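Side-chain contacts in beta-L-arabinobiosidase (Bacteroides thetaiotaomicron, PDB 5MQR), which probably hydrolyses glycosidic bonds in plant pectin, releasing arabinose-containing units, and may also have sialidase activity: residues A[631-634]-A[635-638]; A[644-647]-A[648-651]; A[874-878]-A[879-883]. All blocks are in the same frame, centred on the assembly; numbering follows the deposited sequence.

The three contacts are strung along the chain in series, none nested inside another and none crossing. Contact 1 (631-638) is first and lies where helix 627-636 runs out into a loop. After a short connection, contact 2 (644-651) turns the chain into helix 647-657. These two are neighbours in space as well as in sequence, their centres about 12 Å apart, and Asn634 ND2 of contact 1 lies 3.0 Å from Asn647 O of contact 2. Both pack against helix 666-680. Contact 3 (874-883) comes far later, in the MGH1-like glycoside hydrolase region, and closes a hairpin loop between strand 871-872 and helix 890-893; its centre is about 47 Å from that of contact 1.

Contact 1: A[631-634]-A[635-638]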
loop_
_atom_site.group_PDB
_atom_site.type_symbol
_atom_site.label_atom_id
_atom_site.label_comp_id
_atom_site.label_asym_id
_atom_site.label_seq_id
_atom_site.Cartn_x
_atom_site.Cartn_y
_atom_site.Cartn_z
ATOM N N GLU A 631 12.948 -9.106 20.877
ATOM C CA GLU A 631 14.280 -9.705 20.985
ATOM C C GLU A 631 15.281 -8.783 21.686
ATOM O O GLU A 631 15.964 -9.214 22.598
ATOM C CB GLU A 631 14.808 -10.114 19.599
ATOM C CG GLU A 631 14.133 -11.378 19.056
ATOM C CD GLU A 631 14.120 -11.475 17.528
ATOM O OE1 GLU A 631 15.096 -11.037 16.858
ATOM O OE2 GLU A 631 13.128 -12.020 16.978
ATOM N N SER A 632 15.353 -7.521 21.268
ATOM C CA SER A 632 16.201 -6.521 21.957
ATOM C C SER A 632 15.794 -6.329 23.416
ATOM O O SER A 632 16.649 -6.283 24.275
ATOM C CB SER A 632 16.161 -5.150 21.263
ATOM O OG SER A 632 16.696 -5.249 19.958
ATOM N N PHE A 633 14.504 -6.205 23.680
ATOM C CA PHE A 633 14.022 -5.999 25.048
ATOM C C PHE A 633 14.369 -7.193 25.958
ATOM O O PHE A 633 14.782 -7.012 27.110
ATOM C CB PHE A 633 12.505 -5.724 25.075
ATOM C CG PHE A 633 12.046 -4.587 24.182
ATOM C CD1 PHE A 633 12.860 -3.458 23.929
ATOM C CD2 PHE A 633 10.775 -4.622 23.621
ATOM C CE1 PHE A 633 12.404 -2.429 23.123
ATOM C CE2 PHE A 633 10.323 -3.590 22.809
ATOM C CZ PHE A 633 11.142 -2.500 22.548
ATOM N N ASN A 634 14.244 -8.404 25.421
ATOM C CA ASN A 634 14.595 -9.612 26.168
ATOM C C ASN A 634 16.091 -9.701 26.513
ATOM O O ASN A 634 16.446 -10.171 27.570
ATOM C CB ASN A 634 14.154 -10.860 25.394
ATOM C CG ASN A 634 12.651 -11.006 25.310
ATOM O OD1 ASN A 634 11.885 -10.382 26.067
ATOM N ND2 ASN A 634 12.206 -11.817 24.367
ATOM N N GLY A 635 16.950 -9.231 25.612
ATOM C CA GLY A 635 18.400 -9.295 25.768
ATOM C C GLY A 635 19.032 -8.141 26.529
ATOM O O GLY A 635 20.139 -8.292 27.013
HETATM N N MSE A 636 18.344 -7.005 26.678
HETATM C CA MSE A 636 18.996 -5.764 27.188
HETATM C C MSE A 636 19.161 -5.690 28.685
HETATM O O MSE A 636 19.976 -4.905 29.185
HETATM C CB MSE A 636 18.268 -4.513 26.673
HETATM C CG MSE A 636 16.943 -4.241 27.376
HETATM SE SE MSE A 636 15.971 -2.838 26.405
HETATM C CE MSE A 636 14.342 -2.889 27.531
ATOM N N GLU A 637 18.384 -6.494 29.406
ATOM C CA GLU A 637 18.377 -6.493 30.872
ATOM C C GLU A 637 17.784 -7.816 31.378
ATOM O O GLU A 637 17.123 -8.539 30.622
ATOM C CB GLU A 637 17.595 -5.257 31.437
ATOM C CG GLU A 637 16.127 -5.156 30.973
ATOM C CD GLU A 637 15.507 -3.741 31.031
ATOM O OE1 GLU A 637 14.253 -3.648 31.176
ATOM O OE2 GLU A 637 16.249 -2.724 30.913
ATOM N N ASP A 638 18.035 -8.130 32.643
ATOM C CA ASP A 638 17.494 -9.346 33.251
ATOM C C ASP A 638 15.962 -9.309 33.337
ATOM O O ASP A 638 15.342 -8.236 33.427
ATOM C CB ASP A 638 18.099 -9.604 34.659
ATOM C CG ASP A 638 17.631 -8.582 35.715
ATOM O OD1 ASP A 638 17.892 -7.375 35.515
ATOM O OD2 ASP A 638 17.016 -8.972 36.742
HETATM O O HOH W 1 14.584 -8.437 29.528
#
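Phe633 and Met636, one turn apart at the end of helix 627-636, lie side by side and point the same way, forming the tight half of this contact. Met636 is a selenomethionine, and its CE comes 3.9 Å from CD1 of the Phe633 ring. Its SE sits at the ring's edge, 5.4 Å from the ring centroid of Phe633, a Met-aromatic contact. The side chain reaches it by starting between backbone N and carbonyl carbon (chi1 75°) and then running extended, while Met636 CG passes 3.5 Å from Phe633 O. Phenylalanine suits this place because it is buried, packed on Pro992 and on Tyr673 and Trp677 of helix 666-680; a long, flexible methionine side chain, here with selenium in place of sulfur, suits the neighbouring, partly exposed one.

The other half is looser. Glu631, Ser632 and Gly635 are exposed, and mainly backbone joins them: Gly635 N donates to Glu631 O over 3.2 Å, whereas the bond from Met636 N to Ser632 O is weak. A side chain would fit at Gly635, so space alone does not demand glycine. Where the helix unwinds, a water lies 2.8 Å from Phe633 O and 2.8 Å from Glu637 O, linking the last turn to the outgoing chain. Glu637 then turns its carboxylate to Arg991 and Tyr1015. The chemistry thus implies a division of labour: apolar grip toward the protein, with backbone bonds and a bridging water finishing the helix end.

Contact 2: A[644-647]-A[648-651]; sequences AIPN and AKAS
Pro646 and Lys649 run alongside each other in the same direction, the proline ring lying against the first part of the lysine chain, with Pro646 CD 4.0 Å from Lys649 CG. Beyond CG the lysine bends (chi2 -77°) and carries its amine away from the contact, as suits a residue whose methylenes pack while its charge stays exposed. On the same lysine, Ile645 contributes its CG2 branch, 4.1 Å from Lys649 CB; its other branch, CG1, stands beside the backbone N and is turned elsewhere.

Beneath these side chains the chain tightens into a helical turn. Lys649 N donates to Pro646 O over 2.9 Å, and Ala650 N to Asn647 O over 3.2 Å. Proline suits the entry to this turn, since its missing N-H costs no helical bond there. Ala650, buried, has its CB 3.4 Å from Asn647 O and meets Trp677 and Arg680 of helix 666-680, where a small side chain lets the helices come close. A water takes the N-H of Ser651 and donates to Asn647 O, 2.8 Å away.

Asn647, buried, reaches out to Arg680 and Lys681 through OD1 and meets Trp677, while its backbone N bonds to Glu639 OE2. The start of helix 647-657 thus packs on helix 666-680 through Asn647 and Ala650, and on helix 627-636 through Asn647 and Ser651, with Ile645 resting on Ile683 of strand 683-684.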
loop_
_atom_site.group_PDB
_atom_site.type_symbol
_atom_site.label_atom_id
_atom_site.label_comp_id
_atom_site.label_asym_id
_atom_site.label_seq_id
_atom_site.Cartn_x
_atom_site.Cartn_y
_atom_site.Cartn_z
ATOM N N ALA A 644 2.545 -14.863 33.792
ATOM C CA ALA A 644 1.963 -15.876 32.898
ATOM C C ALA A 644 2.693 -16.023 31.562
ATOM O O ALA A 644 2.659 -17.074 30.970
ATOM C CB ALA A 644 0.494 -15.576 32.636
ATOM N N ILE A 645 3.289 -14.945 31.066
ATOM C CA ILE A 645 3.903 -14.937 29.750
ATOM C C ILE A 645 5.355 -14.515 29.931
ATOM O O ILE A 645 5.656 -13.304 30.003
ATOM C CB ILE A 645 3.130 -14.029 28.799
ATOM C CG1 ILE A 645 1.729 -14.614 28.582
ATOM C CG2 ILE A 645 3.809 -13.960 27.434
ATOM C CD1 ILE A 645 0.732 -13.567 28.236
ATOM N N PRO A 646 6.261 -15.510 30.031
ATOM C CA PRO A 646 7.685 -15.224 30.139
ATOM C C PRO A 646 8.206 -14.465 28.920
ATOM O O PRO A 646 7.557 -14.493 27.872
ATOM C CB PRO A 646 8.317 -16.620 30.195
ATOM C CG PRO A 646 7.217 -17.515 30.651
ATOM C CD PRO A 646 6.027 -16.965 29.955
ATOM N N ASN A 647 9.340 -13.787 29.085
ATOM C CA ASN A 647 10.034 -13.105 27.996
ATOM C C ASN A 647 10.236 -14.036 26.796
ATOM O O ASN A 647 10.114 -13.601 25.657
ATOM C CB ASN A 647 11.400 -12.570 28.438
ATOM C CG ASN A 647 11.332 -11.254 29.196
ATOM O OD1 ASN A 647 10.284 -10.664 29.406
ATOM N ND2 ASN A 647 12.491 -10.787 29.612
ATOM N N ALA A 648 10.538 -15.312 27.058
ATOM C CA ALA A 648 10.732 -16.298 25.996
ATOM C C ALA A 648 9.451 -16.517 25.129
ATOM O O ALA A 648 9.563 -16.894 23.970
ATOM C CB ALA A 648 11.251 -17.616 26.595
ATOM N N LYS A 649 8.259 -16.262 25.684
ATOM C CA LYS A 649 6.978 -16.402 24.964
ATOM C C LYS A 649 6.393 -15.072 24.501
ATOM O O LYS A 649 5.347 -15.048 23.860
ATOM C CB LYS A 649 5.925 -17.093 25.863
ATOM C CG LYS A 649 6.282 -18.507 26.300
ATOM C CD LYS A 649 6.062 -19.516 25.181
ATOM C CE LYS A 649 7.121 -20.624 25.190
ATOM N NZ LYS A 649 6.724 -21.770 24.304
ATOM N N ALA A 650 7.083 -13.975 24.797
ATOM C CA ALA A 650 6.531 -12.648 24.636
ATOM C C ALA A 650 6.362 -12.237 23.177
ATOM O O ALA A 650 5.355 -11.592 22.851
ATOM C CB ALA A 650 7.366 -11.612 25.408
ATOM N N SER A 651 7.325 -12.589 22.320
ATOM C CA SER A 651 7.267 -12.207 20.897
ATOM C C SER A 651 6.103 -12.907 20.230
ATOM O O SER A 651 5.375 -12.313 19.478
ATOM C CB SER A 651 8.568 -12.562 20.156
ATOM O OG SER A 651 8.573 -12.015 18.839
HETATM O O HOH W 2 9.936 -13.926 22.931
#

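Contact 3: A[874-878]-A[879-883]; sequences TMRTD and SSANV
Met875 and Ser880 face each other as a non-hydrogen-bonded antiparallel pair, a single bridge framed by bonds from Ala881 N to Thr874 O (3.0 Å) and from Arg876 N to Ser879 O (3.0 Å), with Thr877 and Asp878 making the turn of this small hairpin. Side chains cover it from several directions. Met875, a selenomethionine, sets off anti to the backbone N (chi1 -174°), then folds back through two bends, bringing SE to 3.4 Å from Ser880 N and CE to 3.9 Å from Ser880 CB. A flexible, unbranched chain suits such a return over its own partner.

Arg876 stretches out from CG to NE and lays one face of its guanidinium over the methyl of Ala881, whose CB lies 4.0 Å above the centre of that plane. The small alanine lets the flat group come down on it. Meanwhile NE donates to Ser810 O and NH2 weakly to Ile809 O, which help to hold the group's rotation. With a leucine in place of Arg876, the carbonyls of Ser810 and Ile809 would probably lose these donors, and Ala881 the flat group that covers it. Ala881 CB also meets Thr874 CB, 4.1 Å away, and Thr874 OG1 pairs with Ser810 OG. A water 2.6 Å from Ser880 OG also lies within hydrogen-bonding reach of Thr874 O.

The hairpin belongs to the MGH1-like glycoside hydrolase region. It rises between strand 871-872 and helix 890-893, and lies along the segment that leads into helix 820-839, bonding to Ala818 through the Met875 backbone and touching Tyr817 through Arg876.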
loop_
_atom_site.group_PDB
_atom_site.type_symbol
_atom_site.label_atom_id
_atom_site.label_comp_id
_atom_site.label_asym_id
_atom_site.label_seq_id
_atom_site.Cartn_x
_atom_site.Cartn_y
_atom_site.Cartn_z
ATOM N N THR A 874 -10.173 21.144 43.241
ATOM C CA THR A 874 -10.683 20.506 44.437
ATOM C C THR A 874 -11.382 21.534 45.304
ATOM O O THR A 874 -10.930 22.672 45.411
ATOM C CB THR A 874 -9.536 19.904 45.253
ATOM O OG1 THR A 874 -8.901 18.872 44.492
ATOM C CG2 THR A 874 -10.037 19.321 46.566
HETATM N N MSE A 875 -12.505 21.141 45.875
HETATM C CA MSE A 875 -13.252 22.023 46.770
HETATM C C MSE A 875 -12.975 21.448 48.138
HETATM O O MSE A 875 -13.301 20.291 48.418
HETATM C CB MSE A 875 -14.689 22.047 46.228
HETATM C CG MSE A 875 -15.693 22.997 46.871
HETATM SE SE MSE A 875 -15.107 24.895 46.923
HETATM C CE MSE A 875 -14.921 25.471 45.089
ATOM N N ARG A 876 -12.287 22.218 48.976
ATOM C CA ARG A 876 -12.120 21.859 50.392
ATOM C C ARG A 876 -13.428 22.174 51.143
ATOM O O ARG A 876 -14.366 22.737 50.567
ATOM C CB ARG A 876 -10.908 22.569 51.029
ATOM C CG ARG A 876 -9.568 22.242 50.366
ATOM C CD ARG A 876 -8.398 22.597 51.274
ATOM N NE ARG A 876 -7.091 22.220 50.714
ATOM C CZ ARG A 876 -6.078 23.050 50.441
ATOM N NH1 ARG A 876 -6.152 24.363 50.652
ATOM N NH2 ARG A 876 -4.950 22.553 49.957
ATOM N N THR A 877 -13.474 21.791 52.417
ATOM C CA THR A 877 -14.640 21.973 53.290
ATOM C C THR A 877 -15.369 23.312 53.109
ATOM O O THR A 877 -16.590 23.331 53.051
ATOM C CB THR A 877 -14.209 21.832 54.766
ATOM O OG1 THR A 877 -13.327 20.704 54.887
ATOM C CG2 THR A 877 -15.426 21.662 55.689
ATOM N N ASP A 878 -14.607 24.404 52.987
ATOM C CA ASP A 878 -15.159 25.765 52.936
ATOM C C ASP A 878 -14.969 26.522 51.631
ATOM O O ASP A 878 -15.888 27.215 51.183
ATOM C CB ASP A 878 -14.554 26.592 54.066
ATOM C CG ASP A 878 -15.078 26.164 55.429
ATOM O OD1 ASP A 878 -16.297 26.332 55.686
ATOM O OD2 ASP A 878 -14.269 25.641 56.231
ATOM N N SER A 879 -13.771 26.447 51.058
ATOM C CA SER A 879 -13.481 27.135 49.802
ATOM C C SER A 879 -12.593 26.275 48.903
ATOM O O SER A 879 -12.151 25.190 49.302
ATOM C CB SER A 879 -12.796 28.468 50.096
ATOM O OG SER A 879 -11.528 28.221 50.664
ATOM N N SER A 880 -12.341 26.777 47.696
ATOM C CA SER A 880 -11.485 26.092 46.728
ATOM C C SER A 880 -10.102 25.841 47.308
ATOM O O SER A 880 -9.650 26.570 48.184
ATOM C CB SER A 880 -11.345 26.907 45.448
ATOM O OG SER A 880 -10.727 26.131 44.447
ATOM N N ALA A 881 -9.438 24.804 46.819
ATOM C CA ALA A 881 -8.061 24.543 47.194
ATOM C C ALA A 881 -7.118 25.573 46.595
ATOM O O ALA A 881 -5.992 25.683 47.066
ATOM C CB ALA A 881 -7.639 23.149 46.782
ATOM N N ASN A 882 -7.578 26.315 45.578
ATOM C CA ASN A 882 -6.793 27.367 44.936
ATOM C C ASN A 882 -5.431 26.862 44.495
ATOM O O ASN A 882 -4.405 27.464 44.820
ATOM C CB ASN A 882 -6.633 28.579 45.855
ATOM C CG ASN A 882 -7.926 29.324 46.052
ATOM O OD1 ASN A 882 -8.710 29.509 45.114
ATOM N ND2 ASN A 882 -8.152 29.780 47.267
ATOM N N VAL A 883 -5.453 25.720 43.797
ATOM C CA VAL A 883 -4.294 25.154 43.137
ATOM C C VAL A 883 -4.743 24.464 41.851
ATOM O O VAL A 883 -5.672 23.645 41.853
ATOM C CB VAL A 883 -3.510 24.192 44.068
ATOM C CG1 VAL A 883 -4.367 23.047 44.590
ATOM C CG2 VAL A 883 -2.253 23.675 43.367
HETATM O O HOH W 3 -12.507 24.633 43.332
HETATM O O HOH W 4 -7.192 21.257 42.403
#